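Local coordinates for tetratricopeptide TPR_2 repeat protein (Thermobaculum terrenum, PDB 5DJS), which is of unassigned function but joins tetratricopeptide repeats to a GT-B-type glycosyltransferase family 41 region and holds uridine-5'-diphosphate in this model, at residues N337-I342 / L364-L369; Y196-D201 / E231-D236; N42-H47 / A77-N82; L354-R359 / I471-G476; A131-A136 / I271-M276. The protein carries 1 engineered substitution. One frame throughout, in Å; residues are numbered along the deposited sequence.

Interaction 1. Residues N337-I342 / L364-L369; sequences NRLSMI and LIATGL. Engineered in segment 337-342: Met341 (natural residue Lys). With UDP (uridine-5'-diphosphate), chain E.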
# COMPACT_ATOMS: atom_id res chain seq x y z
N ASN A 337 0.79 10.67 5.89
CA ASN A 337 0.08 9.48 5.45
C ASN A 337 -1.15 9.78 4.57
O ASN A 337 -1.75 10.86 4.65
CB ASN A 337 -0.32 8.65 6.67
CG ASN A 337 0.84 7.91 7.28
OD1 ASN A 337 1.57 7.23 6.57
ND2 ASN A 337 1.02 8.02 8.59
N ARG A 338 -1.49 8.80 3.73
CA ARG A 338 -2.71 8.79 2.92
C ARG A 338 -3.94 9.15 3.75
O ARG A 338 -4.04 8.77 4.93
CB ARG A 338 -2.95 7.39 2.32
CG ARG A 338 -1.96 6.97 1.25
CD ARG A 338 -2.36 5.68 0.53
NE ARG A 338 -2.04 4.44 1.28
CZ ARG A 338 -2.92 3.55 1.74
NH1 ARG A 338 -4.23 3.71 1.56
NH2 ARG A 338 -2.50 2.46 2.38
N LEU A 339 -4.89 9.84 3.12
CA LEU A 339 -6.08 10.33 3.82
C LEU A 339 -7.01 9.23 4.31
O LEU A 339 -7.72 9.41 5.31
CB LEU A 339 -6.82 11.35 2.97
CG LEU A 339 -5.99 12.60 2.61
CD1 LEU A 339 -6.77 13.49 1.66
CD2 LEU A 339 -5.56 13.40 3.84
N SER A 340 -6.98 8.07 3.64
CA SER A 340 -7.73 6.89 4.09
C SER A 340 -7.37 6.42 5.50
O SER A 340 -8.21 5.85 6.22
CB SER A 340 -7.52 5.75 3.09
OG SER A 340 -6.23 5.81 2.53
N MET A 341 -6.12 6.67 5.90
CA MET A 341 -5.61 6.27 7.20
C MET A 341 -5.96 7.25 8.32
O MET A 341 -5.91 6.89 9.50
CB MET A 341 -4.10 6.09 7.09
CG MET A 341 -3.69 5.19 5.93
SD MET A 341 -2.06 4.48 6.13
CE MET A 341 -1.20 5.29 4.81
N ILE A 342 -6.33 8.49 7.95
CA ILE A 342 -6.71 9.55 8.90
C ILE A 342 -8.23 9.62 9.03
O ILE A 342 -8.88 10.39 8.32
CB ILE A 342 -6.16 10.93 8.45
CG1 ILE A 342 -4.64 10.86 8.21
CG2 ILE A 342 -6.47 12.01 9.48
CD1 ILE A 342 -4.11 11.96 7.32
N LEU A 364 -0.06 18.02 7.85
CA LEU A 364 -0.42 16.87 7.01
C LEU A 364 -0.01 17.13 5.57
O LEU A 364 -0.17 18.24 5.06
CB LEU A 364 -1.92 16.59 7.08
CG LEU A 364 -2.55 16.49 8.46
CD1 LEU A 364 -4.03 16.16 8.33
CD2 LEU A 364 -1.85 15.45 9.32
N ILE A 365 0.52 16.09 4.93
CA ILE A 365 0.86 16.15 3.50
C ILE A 365 0.40 14.85 2.86
O ILE A 365 0.86 13.77 3.23
CB ILE A 365 2.38 16.30 3.26
CG1 ILE A 365 2.92 17.57 3.94
CG2 ILE A 365 2.66 16.37 1.76
CD1 ILE A 365 4.43 17.61 4.03
N ALA A 366 -0.48 14.98 1.88
CA ALA A 366 -1.12 13.82 1.24
C ALA A 366 -1.83 14.23 -0.05
O ALA A 366 -2.03 15.41 -0.33
CB ALA A 366 -2.10 13.16 2.20
N THR A 367 -2.22 13.23 -0.83
CA THR A 367 -2.92 13.45 -2.09
C THR A 367 -4.35 13.75 -1.75
O THR A 367 -4.92 13.08 -0.89
CB THR A 367 -2.90 12.19 -2.95
OG1 THR A 367 -3.44 11.11 -2.18
CG2 THR A 367 -1.49 11.84 -3.39
N GLY A 368 -4.93 14.75 -2.41
CA GLY A 368 -6.29 15.21 -2.11
C GLY A 368 -6.33 16.54 -1.40
O GLY A 368 -7.33 17.25 -1.48
N LEU A 369 -5.24 16.91 -0.72
CA LEU A 369 -5.17 18.18 -0.01
C LEU A 369 -5.03 19.41 -0.90
O LEU A 369 -5.22 20.52 -0.43
CB LEU A 369 -4.08 18.14 1.05
CG LEU A 369 -4.37 17.14 2.17
CD1 LEU A 369 -3.21 17.10 3.14
CD2 LEU A 369 -5.66 17.46 2.92
N1 UDP E . 4.82 10.34 -1.13
C2 UDP E . 5.13 11.43 -2.00
N3 UDP E . 4.46 12.59 -1.90
C4 UDP E . 3.49 12.75 -0.97
C5 UDP E . 3.17 11.72 -0.10
C6 UDP E . 3.85 10.51 -0.20
O2 UDP E . 6.02 11.33 -2.88
O4 UDP E . 2.88 13.82 -0.89
C1' UDP E . 5.56 9.07 -1.23
C2' UDP E . 6.36 8.84 0.04
O2' UDP E . 7.66 8.40 -0.35
C3' UDP E . 5.54 7.81 0.82
C4' UDP E . 4.71 7.08 -0.24
O4' UDP E . 4.71 7.92 -1.40
O3' UDP E . 6.35 6.91 1.56
C5' UDP E . 3.26 6.77 0.14
O5' UDP E . 3.08 6.48 1.52
PA UDP E . 1.59 6.45 2.14
O1A UDP E . 0.82 5.39 1.40
O2A UDP E . 1.09 7.88 2.16
O3A UDP E . 1.72 6.01 3.70
PB UDP E . 2.45 4.66 4.21
O1B UDP E . 3.78 4.61 3.52
O2B UDP E . 2.61 4.90 5.68
O3B UDP E . 1.49 3.55 3.86
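Arg338 meets the alpha phosphate of UDP with one good and one weak bond. Its NE donates to O1A of UDP at 3.0 Å, the oxygen lying in plane at the guanidinium edge, and its backbone N makes the weak bond to O2A of UDP. The bend at chi3 (-80°) turns the group to O1A. Over one guanidinium face sits SD of Met341, an engineered residue that belongs to the pocket, while NH1 bonds Tyr123 OH. On the base side, Ile365 CG2 comes within 3.7 Å of UDP O4. One shell out, Leu339 turns toward 364-369: Leu339 CD2 packs on Ala366 CB at 3.8 Å and on Leu369 CD2 at 4.2 Å. Ile342 CD1 meets Leu364 CD1 behind it, at 4.3 Å. A backbone bond from Met341 N to Arg338 O (3.1 Å) closes the turn. The apolar packing joins the loop after strand 332-335 to the end of strand 361-365, and the guanidinium would be expected to offset part of the diphosphate's negative charge.

Interaction 2. Residues Y196-D201 / E231-D236; sequences YCYSND and ELVRRD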
# COMPACT_ATOMS: atom_id res chain seq x y z
N TYR A 196 13.72 -13.39 -11.39
CA TYR A 196 12.74 -13.07 -12.42
C TYR A 196 11.80 -12.03 -11.85
O TYR A 196 11.37 -12.14 -10.70
CB TYR A 196 11.94 -14.32 -12.80
CG TYR A 196 12.71 -15.37 -13.60
CD1 TYR A 196 13.77 -16.08 -13.02
CD2 TYR A 196 12.36 -15.68 -14.91
CE1 TYR A 196 14.47 -17.03 -13.74
CE2 TYR A 196 13.06 -16.64 -15.64
CZ TYR A 196 14.12 -17.31 -15.04
OH TYR A 196 14.83 -18.27 -15.74
N CYS A 197 11.47 -11.01 -12.62
CA CYS A 197 10.44 -10.03 -12.23
C CYS A 197 9.30 -10.11 -13.22
O CYS A 197 9.54 -10.24 -14.40
CB CYS A 197 11.01 -8.62 -12.19
SG CYS A 197 11.93 -8.30 -10.68
N TYR A 198 8.06 -10.04 -12.75
CA TYR A 198 6.91 -9.99 -13.63
C TYR A 198 6.16 -8.69 -13.34
O TYR A 198 5.47 -8.56 -12.31
CB TYR A 198 6.07 -11.23 -13.39
CG TYR A 198 6.79 -12.53 -13.69
CD1 TYR A 198 6.78 -13.10 -14.97
CD2 TYR A 198 7.48 -13.21 -12.68
CE1 TYR A 198 7.44 -14.30 -15.23
CE2 TYR A 198 8.14 -14.41 -12.93
CZ TYR A 198 8.12 -14.95 -14.20
OH TYR A 198 8.77 -16.14 -14.44
N SER A 199 6.33 -7.71 -14.24
CA SER A 199 5.72 -6.36 -14.12
C SER A 199 4.30 -6.37 -14.66
O SER A 199 4.08 -6.51 -15.87
CB SER A 199 6.54 -5.31 -14.88
OG SER A 199 5.92 -4.03 -14.91
N ASN A 200 3.34 -6.16 -13.77
CA ASN A 200 1.91 -6.20 -14.12
C ASN A 200 1.25 -4.81 -14.35
O ASN A 200 0.03 -4.64 -14.13
CB ASN A 200 1.15 -6.99 -13.04
CG ASN A 200 -0.26 -7.35 -13.45
OD1 ASN A 200 -1.13 -7.53 -12.60
ND2 ASN A 200 -0.50 -7.48 -14.75
N ASP A 201 2.03 -3.83 -14.80
CA ASP A 201 1.52 -2.51 -15.11
C ASP A 201 2.48 -1.87 -16.11
O ASP A 201 3.70 -2.03 -15.97
CB ASP A 201 1.43 -1.69 -13.83
CG ASP A 201 0.74 -0.36 -14.03
OD1 ASP A 201 1.40 0.61 -14.44
OD2 ASP A 201 -0.47 -0.29 -13.74
N GLU A 231 1.51 -20.56 -17.70
CA GLU A 231 2.36 -21.36 -18.59
C GLU A 231 3.73 -20.67 -18.80
O GLU A 231 4.73 -21.35 -19.00
CB GLU A 231 1.63 -21.72 -19.91
CG GLU A 231 1.55 -20.62 -20.96
CD GLU A 231 0.46 -20.82 -22.01
OE1 GLU A 231 -0.43 -21.69 -21.83
OE2 GLU A 231 0.49 -20.09 -23.03
N LEU A 232 3.77 -19.34 -18.70
CA LEU A 232 5.05 -18.59 -18.68
C LEU A 232 5.89 -18.85 -17.41
O LEU A 232 7.10 -19.02 -17.50
CB LEU A 232 4.80 -17.08 -18.84
CG LEU A 232 5.99 -16.11 -18.69
CD1 LEU A 232 7.11 -16.44 -19.67
CD2 LEU A 232 5.53 -14.67 -18.89
N VAL A 233 5.25 -18.84 -16.25
CA VAL A 233 5.93 -19.11 -14.97
C VAL A 233 6.44 -20.54 -14.91
O VAL A 233 7.56 -20.79 -14.47
CB VAL A 233 5.02 -18.81 -13.75
CG1 VAL A 233 5.63 -19.30 -12.45
CG2 VAL A 233 4.74 -17.31 -13.65
N ARG A 234 5.59 -21.48 -15.34
CA ARG A 234 5.98 -22.89 -15.44
C ARG A 234 7.16 -23.11 -16.39
O ARG A 234 8.06 -23.90 -16.07
CB ARG A 234 4.80 -23.75 -15.89
CG ARG A 234 3.80 -24.08 -14.80
CD ARG A 234 2.89 -25.21 -15.23
NE ARG A 234 1.77 -25.38 -14.30
CZ ARG A 234 0.58 -24.77 -14.39
NH1 ARG A 234 0.28 -23.92 -15.38
NH2 ARG A 234 -0.35 -25.02 -13.46
N ARG A 235 7.18 -22.42 -17.52
CA ARG A 235 8.25 -22.58 -18.52
C ARG A 235 9.57 -21.97 -18.06
O ARG A 235 10.65 -22.51 -18.35
CB ARG A 235 7.84 -22.00 -19.87
CG ARG A 235 8.32 -22.84 -21.05
CD ARG A 235 7.87 -22.26 -22.38
NE ARG A 235 8.80 -21.22 -22.83
CZ ARG A 235 8.70 -19.90 -22.57
NH1 ARG A 235 7.68 -19.39 -21.88
NH2 ARG A 235 9.63 -19.09 -23.04
N ASP A 236 9.48 -20.83 -17.36
CA ASP A 236 10.64 -20.22 -16.67
C ASP A 236 11.18 -21.09 -15.54
O ASP A 236 12.33 -20.96 -15.16
CB ASP A 236 10.27 -18.85 -16.10
CG ASP A 236 10.08 -17.78 -17.18
OD1 ASP A 236 10.66 -17.89 -18.27
OD2 ASP A 236 9.36 -16.79 -16.91
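Tyr198 and Asp236 point at each other tip to tip, with ring and carboxylate planes 34° apart. The phenol OH of Tyr198 donates to Asp236 OD2 at 2.6 Å, arriving on the anti lone pair, the one turned away from OD1. Around the same ring, Val233 CG2 lies over one face, offset to the rim and 4.2 Å from Tyr198 CZ, whereas Leu232 CD2 comes up at the edge, 4.1 Å from Tyr198 CE1. Tyr196 crosses the carboxylate obliquely, Tyr196 CE2 lying 3.5 Å from Asp236 CG. Being two apart on the strand, both tyrosines face the helix; strand 196-199 and helix 231-236 run antiparallel (170°), their axes 11.4 Å apart. The helix belongs to the connection that carries the chain from this outermost strand to strand 240-243, in the N-terminal parallel sheet of the GT-B fold. Arg219 NE also forms a salt bridge with OD2, so the buried carboxylate has a donor and a positive charge together, which would favour its ionised form.

Interaction 3. Residues N42-H47 / A77-N82; sequences NSEALH and ASYHYN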
# COMPACT_ATOMS: atom_id res chain seq x y z
N ASN A 42 -22.96 11.61 -21.51
CA ASN A 42 -22.32 10.33 -21.75
C ASN A 42 -21.67 9.76 -20.46
O ASN A 42 -20.54 10.10 -20.11
CB ASN A 42 -21.30 10.45 -22.88
CG ASN A 42 -21.04 9.13 -23.58
OD1 ASN A 42 -21.55 8.90 -24.67
ND2 ASN A 42 -20.27 8.26 -22.95
N SER A 43 -22.41 8.88 -19.78
CA SER A 43 -21.98 8.34 -18.49
C SER A 43 -20.70 7.51 -18.55
O SER A 43 -19.98 7.41 -17.56
CB SER A 43 -23.10 7.51 -17.85
OG SER A 43 -23.24 6.25 -18.46
N GLU A 44 -20.40 6.91 -19.70
CA GLU A 44 -19.17 6.13 -19.86
C GLU A 44 -17.91 7.02 -19.80
O GLU A 44 -16.85 6.58 -19.32
CB GLU A 44 -19.21 5.36 -21.18
CG GLU A 44 -18.25 4.18 -21.25
CD GLU A 44 -18.28 3.45 -22.59
OE1 GLU A 44 -19.32 3.50 -23.29
OE2 GLU A 44 -17.25 2.83 -22.93
N ALA A 45 -18.04 8.26 -20.25
CA ALA A 45 -16.93 9.18 -20.40
C ALA A 45 -16.75 9.99 -19.12
O ALA A 45 -15.63 10.26 -18.70
CB ALA A 45 -17.19 10.11 -21.58
N LEU A 46 -17.88 10.39 -18.52
CA LEU A 46 -17.92 10.88 -17.14
C LEU A 46 -17.21 9.91 -16.20
O LEU A 46 -16.33 10.31 -15.45
CB LEU A 46 -19.37 11.07 -16.67
CG LEU A 46 -20.07 12.44 -16.72
CD1 LEU A 46 -19.26 13.57 -17.33
CD2 LEU A 46 -21.42 12.32 -17.41
N HIS A 47 -17.61 8.64 -16.27
CA HIS A 47 -16.99 7.57 -15.48
C HIS A 47 -15.47 7.42 -15.67
O HIS A 47 -14.74 7.30 -14.69
CB HIS A 47 -17.65 6.23 -15.80
CG HIS A 47 -16.90 5.05 -15.27
ND1 HIS A 47 -16.82 4.78 -13.92
CD2 HIS A 47 -16.19 4.08 -15.90
CE1 HIS A 47 -16.10 3.68 -13.74
NE2 HIS A 47 -15.71 3.24 -14.92
N ALA A 77 -22.76 -1.22 -11.90
CA ALA A 77 -21.96 -1.50 -10.70
C ALA A 77 -20.57 -0.86 -10.69
O ALA A 77 -20.08 -0.48 -9.62
CB ALA A 77 -21.82 -3.00 -10.50
N SER A 78 -19.91 -0.78 -11.85
CA SER A 78 -18.54 -0.26 -11.90
C SER A 78 -18.45 1.22 -11.53
O SER A 78 -17.44 1.67 -11.00
CB SER A 78 -17.88 -0.51 -13.27
OG SER A 78 -18.48 0.27 -14.30
N TYR A 79 -19.52 1.97 -11.79
CA TYR A 79 -19.57 3.39 -11.44
C TYR A 79 -19.64 3.56 -9.92
O TYR A 79 -19.01 4.48 -9.37
CB TYR A 79 -20.78 4.09 -12.08
CG TYR A 79 -20.85 4.08 -13.61
CD1 TYR A 79 -19.81 3.56 -14.40
CD2 TYR A 79 -21.95 4.62 -14.27
CE1 TYR A 79 -19.89 3.57 -15.78
CE2 TYR A 79 -22.03 4.62 -15.66
CZ TYR A 79 -20.99 4.10 -16.41
OH TYR A 79 -21.04 4.10 -17.78
N HIS A 80 -20.39 2.68 -9.26
CA HIS A 80 -20.41 2.61 -7.79
C HIS A 80 -19.08 2.16 -7.21
O HIS A 80 -18.63 2.73 -6.22
CB HIS A 80 -21.51 1.67 -7.30
CG HIS A 80 -22.89 2.17 -7.59
ND1 HIS A 80 -23.56 3.05 -6.76
CD2 HIS A 80 -23.74 1.90 -8.60
CE1 HIS A 80 -24.76 3.29 -7.26
NE2 HIS A 80 -24.89 2.61 -8.38
N TYR A 81 -18.47 1.14 -7.81
CA TYR A 81 -17.15 0.65 -7.39
C TYR A 81 -16.13 1.78 -7.33
O TYR A 81 -15.53 2.04 -6.30
CB TYR A 81 -16.66 -0.46 -8.34
CG TYR A 81 -15.19 -0.82 -8.21
CD1 TYR A 81 -14.69 -1.31 -7.01
CD2 TYR A 81 -14.32 -0.67 -9.29
CE1 TYR A 81 -13.35 -1.65 -6.88
CE2 TYR A 81 -12.97 -1.00 -9.17
CZ TYR A 81 -12.49 -1.49 -7.97
OH TYR A 81 -11.17 -1.82 -7.83
N ASN A 82 -15.96 2.48 -8.45
CA ASN A 82 -14.95 3.52 -8.53
C ASN A 82 -15.23 4.75 -7.70
O ASN A 82 -14.29 5.40 -7.24
CB ASN A 82 -14.71 3.86 -9.99
CG ASN A 82 -14.00 2.75 -10.69
OD1 ASN A 82 -12.81 2.53 -10.44
ND2 ASN A 82 -14.70 2.00 -11.51
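Tyr79 leaves its helix with CG anti to the carbonyl carbon (chi1 -60°), which sends the ring along the gap to helix 43-56. Beyond CB, Tyr79 CD1 is the first atom to meet the neighbour closely, 3.3 Å from His47 ND1 and over one face of the imidazole, toward its rim. Tyr79 CE1 comes next, 3.4 Å from His47 CG. Together these contacts make an offset stack, with centroids of the His47 and Tyr79 rings 4.6 Å apart and planes 30° from parallel. On the far edge Tyr79 CE2 passes Ser43 OG at 3.5 Å. At the tip, Tyr79 OH shares a hydrogen bond with Ser43 OG (3.2 Å), in which either hydroxyl could donate, and rests against Glu44 CA. His47 reaches its place with CG anti to its backbone N, and its CE1 edge faces Asn82 ND2. Asn82 ND2 donates to Ser78 O at 2.8 Å, from above the carbonyl plane, and the same oxygen takes Asn82 N as well. Helix 43-47 and helix 77-82, in successive tetratricopeptide repeats, run at 21°, as expected for stacked repeats; Leu66 and Ala69 of helix 59-72 touch the two rings. With one N-H of Asn82 ND2 given to Ser78 O, what joins the two helices is mainly the His47-Tyr79 stack and the hydrogen bond shared by Ser43 and Tyr79.

Interaction 4. Residues L354-R359 / I471-G476; sequences LLALPR and IALGLG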
# COMPACT_ATOMS: atom_id res chain seq x y z
N LEU A 354 -3.43 18.36 20.73
CA LEU A 354 -3.37 19.79 20.37
C LEU A 354 -4.05 20.71 21.40
O LEU A 354 -3.70 21.90 21.46
CB LEU A 354 -3.93 20.02 18.96
CG LEU A 354 -3.11 19.47 17.78
CD1 LEU A 354 -3.89 19.53 16.47
CD2 LEU A 354 -1.79 20.21 17.62
N LEU A 355 -5.01 20.20 22.18
CA LEU A 355 -5.59 20.97 23.28
C LEU A 355 -4.57 21.11 24.40
O LEU A 355 -4.36 22.20 24.93
CB LEU A 355 -6.86 20.33 23.82
CG LEU A 355 -8.10 20.32 22.94
CD1 LEU A 355 -9.26 19.68 23.70
CD2 LEU A 355 -8.48 21.71 22.47
N ALA A 356 -3.93 19.99 24.74
CA ALA A 356 -2.94 19.93 25.83
C ALA A 356 -1.61 20.62 25.53
O ALA A 356 -0.84 20.89 26.45
CB ALA A 356 -2.69 18.47 26.22
N LEU A 357 -1.32 20.87 24.25
CA LEU A 357 -0.14 21.64 23.82
C LEU A 357 -0.64 22.78 22.93
O LEU A 357 -0.46 22.75 21.71
CB LEU A 357 0.86 20.76 23.08
CG LEU A 357 1.49 19.62 23.90
CD1 LEU A 357 2.23 18.66 22.99
CD2 LEU A 357 2.41 20.15 24.98
N PRO A 358 -1.26 23.81 23.55
CA PRO A 358 -2.11 24.78 22.83
C PRO A 358 -1.41 25.65 21.77
O PRO A 358 -2.11 26.33 21.00
CB PRO A 358 -2.68 25.65 23.96
CG PRO A 358 -1.67 25.55 25.05
CD PRO A 358 -1.13 24.16 24.98
N ARG A 359 -0.08 25.64 21.72
CA ARG A 359 0.69 26.34 20.69
C ARG A 359 1.14 25.43 19.54
O ARG A 359 1.55 25.92 18.48
CB ARG A 359 1.90 27.04 21.33
CG ARG A 359 1.54 27.99 22.47
CD ARG A 359 2.66 28.98 22.80
NE ARG A 359 2.92 29.92 21.69
CZ ARG A 359 4.04 30.00 20.95
NH1 ARG A 359 5.09 29.20 21.16
NH2 ARG A 359 4.12 30.91 19.98
N ILE A 471 2.84 9.89 25.35
CA ILE A 471 4.14 9.84 24.69
C ILE A 471 4.35 11.08 23.80
O ILE A 471 5.44 11.66 23.81
CB ILE A 471 4.34 8.52 23.90
CG1 ILE A 471 4.45 7.35 24.89
CG2 ILE A 471 5.60 8.57 23.03
CD1 ILE A 471 4.30 5.97 24.28
N ALA A 472 3.32 11.47 23.06
CA ALA A 472 3.38 12.65 22.19
C ALA A 472 3.51 13.96 22.98
O ALA A 472 4.19 14.89 22.55
CB ALA A 472 2.17 12.71 21.27
N LEU A 473 2.82 14.03 24.13
CA LEU A 473 2.94 15.15 25.07
C LEU A 473 4.36 15.24 25.64
O LEU A 473 4.98 16.31 25.61
CB LEU A 473 1.91 15.02 26.20
CG LEU A 473 0.55 15.72 26.03
CD1 LEU A 473 0.04 15.71 24.59
CD2 LEU A 473 -0.49 15.12 26.97
N GLY A 474 4.86 14.12 26.17
CA GLY A 474 6.22 14.03 26.70
C GLY A 474 7.31 14.50 25.75
O GLY A 474 8.26 15.15 26.19
N LEU A 475 7.17 14.19 24.47
CA LEU A 475 8.11 14.64 23.44
C LEU A 475 7.96 16.11 23.06
O LEU A 475 8.94 16.77 22.71
CB LEU A 475 7.99 13.78 22.17
CG LEU A 475 8.39 12.30 22.23
CD1 LEU A 475 8.25 11.71 20.84
CD2 LEU A 475 9.81 12.10 22.74
N GLY A 476 6.73 16.62 23.08
CA GLY A 476 6.47 18.03 22.78
C GLY A 476 7.01 19.00 23.82
O GLY A 476 7.29 20.16 23.52
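Helix 344-356 ends here: Leu357 is the first residue to leave helical backbone angles, and Leu357 CA comes within 7.3 Å of Leu473 CA on helix 465-477. Leu357 sets off toward helix 465-477. With CG anti to the carbonyl carbon (chi1 -63°) and an extended second torsion, its CD1 branch does the touching. Leu357 CD1 meets Leu473 CD1 at 4.0 Å and Leu473 CA at 4.1 Å, the two side chains crossing obliquely. Leu357 CD1 also lies 4.3 Å from the CA of Gly476, nearly one helical turn further along, where no side chain stands between the methyl and the backbone. The other branch of Leu473 turns back to the end of the first helix, Leu473 CD2 lying 4.1 Å from Ala356 CB. So Leu473 straddles Ala356 and Leu357, and Ile353, about one turn earlier, extends the same apolar patch onto Ala472 and Leu473. A weak bond from Arg477 to the carbonyl O of Ala356 adds a polar touch at the border. The packing joins the helix that follows strand 332-335 to the one that follows strand 461-462, the last strand of the sheet, as in the Rossmann-like C-terminal half of a GT-B fold.

Interaction 5. Residues A131-A136 / I271-M276; sequences ARHILA and INTTGM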
# COMPACT_ATOMS: atom_id res chain seq x y z
N ALA A 131 -14.42 -10.20 11.14
CA ALA A 131 -15.19 -9.75 9.97
C ALA A 131 -14.35 -9.68 8.71
O ALA A 131 -14.81 -10.08 7.64
CB ALA A 131 -15.83 -8.40 10.24
N ARG A 132 -13.13 -9.18 8.84
CA ARG A 132 -12.21 -9.04 7.70
C ARG A 132 -11.78 -10.39 7.17
O ARG A 132 -11.82 -10.63 5.96
CB ARG A 132 -10.95 -8.28 8.13
CG ARG A 132 -11.20 -6.86 8.56
CD ARG A 132 -10.10 -6.36 9.48
NE ARG A 132 -10.29 -4.95 9.77
CZ ARG A 132 -9.42 -4.18 10.41
NH1 ARG A 132 -8.26 -4.67 10.86
NH2 ARG A 132 -9.72 -2.90 10.60
N HIS A 133 -11.36 -11.26 8.09
CA HIS A 133 -11.00 -12.65 7.82
C HIS A 133 -12.06 -13.40 6.99
O HIS A 133 -11.76 -13.99 5.95
CB HIS A 133 -10.79 -13.34 9.18
CG HIS A 133 -10.46 -14.79 9.10
ND1 HIS A 133 -9.46 -15.29 8.30
CD2 HIS A 133 -10.97 -15.85 9.78
CE1 HIS A 133 -9.38 -16.60 8.47
NE2 HIS A 133 -10.28 -16.96 9.36
N ILE A 134 -13.31 -13.33 7.47
CA ILE A 134 -14.45 -13.98 6.82
C ILE A 134 -14.65 -13.48 5.39
O ILE A 134 -14.81 -14.26 4.45
CB ILE A 134 -15.73 -13.82 7.66
CG1 ILE A 134 -15.70 -14.84 8.82
CG2 ILE A 134 -16.99 -14.03 6.83
CD1 ILE A 134 -16.68 -14.55 9.93
N LEU A 135 -14.65 -12.16 5.24
CA LEU A 135 -14.80 -11.58 3.91
C LEU A 135 -13.68 -12.02 2.96
O LEU A 135 -13.92 -12.22 1.78
CB LEU A 135 -14.88 -10.06 3.99
CG LEU A 135 -15.22 -9.33 2.69
CD1 LEU A 135 -16.66 -9.60 2.27
CD2 LEU A 135 -14.97 -7.84 2.86
N ALA A 136 -12.46 -12.19 3.48
CA ALA A 136 -11.31 -12.59 2.64
C ALA A 136 -11.47 -14.03 2.15
O ALA A 136 -11.33 -14.30 0.95
CB ALA A 136 -10.02 -12.46 3.42
N ILE A 271 -0.98 -6.62 4.33
CA ILE A 271 -1.36 -6.22 5.70
C ILE A 271 -2.29 -7.22 6.37
O ILE A 271 -2.67 -7.05 7.53
CB ILE A 271 -2.04 -4.83 5.72
CG1 ILE A 271 -3.26 -4.80 4.79
CG2 ILE A 271 -1.05 -3.74 5.33
CD1 ILE A 271 -4.24 -3.70 5.09
N ASN A 272 -2.69 -8.25 5.62
CA ASN A 272 -3.53 -9.32 6.15
C ASN A 272 -3.49 -10.50 5.15
O ASN A 272 -2.83 -10.42 4.10
CB ASN A 272 -4.98 -8.79 6.34
CG ASN A 272 -5.81 -9.51 7.41
OD1 ASN A 272 -6.96 -9.17 7.58
ND2 ASN A 272 -5.26 -10.47 8.14
N THR A 273 -4.18 -11.59 5.47
CA THR A 273 -4.23 -12.75 4.61
C THR A 273 -4.80 -12.42 3.25
O THR A 273 -5.63 -11.51 3.12
CB THR A 273 -5.05 -13.89 5.26
OG1 THR A 273 -4.85 -15.10 4.52
CG2 THR A 273 -6.56 -13.55 5.35
N THR A 274 -4.34 -13.15 2.24
CA THR A 274 -4.99 -13.18 0.93
C THR A 274 -6.32 -13.94 0.98
O THR A 274 -7.17 -13.75 0.10
CB THR A 274 -4.11 -13.88 -0.12
OG1 THR A 274 -3.76 -15.20 0.35
CG2 THR A 274 -2.85 -13.06 -0.42
N GLY A 275 -6.45 -14.83 1.97
CA GLY A 275 -7.60 -15.69 2.11
C GLY A 275 -7.47 -17.01 1.36
O GLY A 275 -8.32 -17.90 1.55
N MET A 276 -6.41 -17.15 0.56
CA MET A 276 -6.29 -18.23 -0.43
C MET A 276 -5.63 -19.47 0.16
O MET A 276 -4.70 -19.37 0.96
CB MET A 276 -5.46 -17.75 -1.62
CG MET A 276 -6.06 -16.60 -2.39
SD MET A 276 -4.90 -15.87 -3.57
CE MET A 276 -4.70 -17.20 -4.74
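Thr273 OG1 is the best-held polar atom, with three hydrogen bonds around it. Thr273 OG1 accepts from Gly275 N at 3.0 Å along a fairly straight line (157°), closing an ST turn; the other two are with Glu299 OE1 and Thr298 OG1. The next residue repeats the trick: Thr274 OG1 accepts from Met276 N at 3.3 Å and pairs with Glu299 OE2, so the one carboxylate spans two consecutive ST turns. Because OG1 of Thr273 stands anti to its backbone N (chi1 -168°), the methyl CG2 is placed between N and the carbonyl carbon, and it is this methyl that faces helix 129-143. Thr273 CG2 lies 4.1 Å from Ala136 CB and sits at the edge of the His133 ring, 4.5 Å from His133 ND1. Further on, the two backbones come closest at Gly275 and Ala136, with Gly275 CA 4.1 Å from Ala136 O. At the other end Asn272 rests its amide group against Arg132 CB, while the extended arginine carries its guanidinium on to weak bonds with the carbonyls of Leu121 and Ser124. Tyr118, on helix 111-120, bonds Thr273 O. The hydroxyls are thus taken up by loop N-H groups, by Glu299 and, for Thr273, by Thr298, partners compatible with an ionised Glu299; helix 129-143 is met chiefly by van der Waals contact from the Thr273 methyl, Gly275 CA and the Asn272 amide.

Interaction 3 is the surface contact of the set, in the tetratricopeptide repeats; the other four are buried. Interactions 1 and 4 lie in the same half of the GT-B fold and are close neighbours, since helix 344-356, which ends in interaction 4, leads directly to strand 361-365 of interaction 1, and their nearest atoms are about 8 Å apart. Interactions 2 and 5 belong to the other half. Chemistry follows place: interaction 4 is carried by apolar side chains, interaction 2 centres on a buried carboxylate, interaction 3 on stacked rings, and interaction 5 on a threonine-bearing loop whose hydroxyls bond away from the helix it packs on. Interaction 1 alone meets the ligand, adding phosphate binding to its apolar packing.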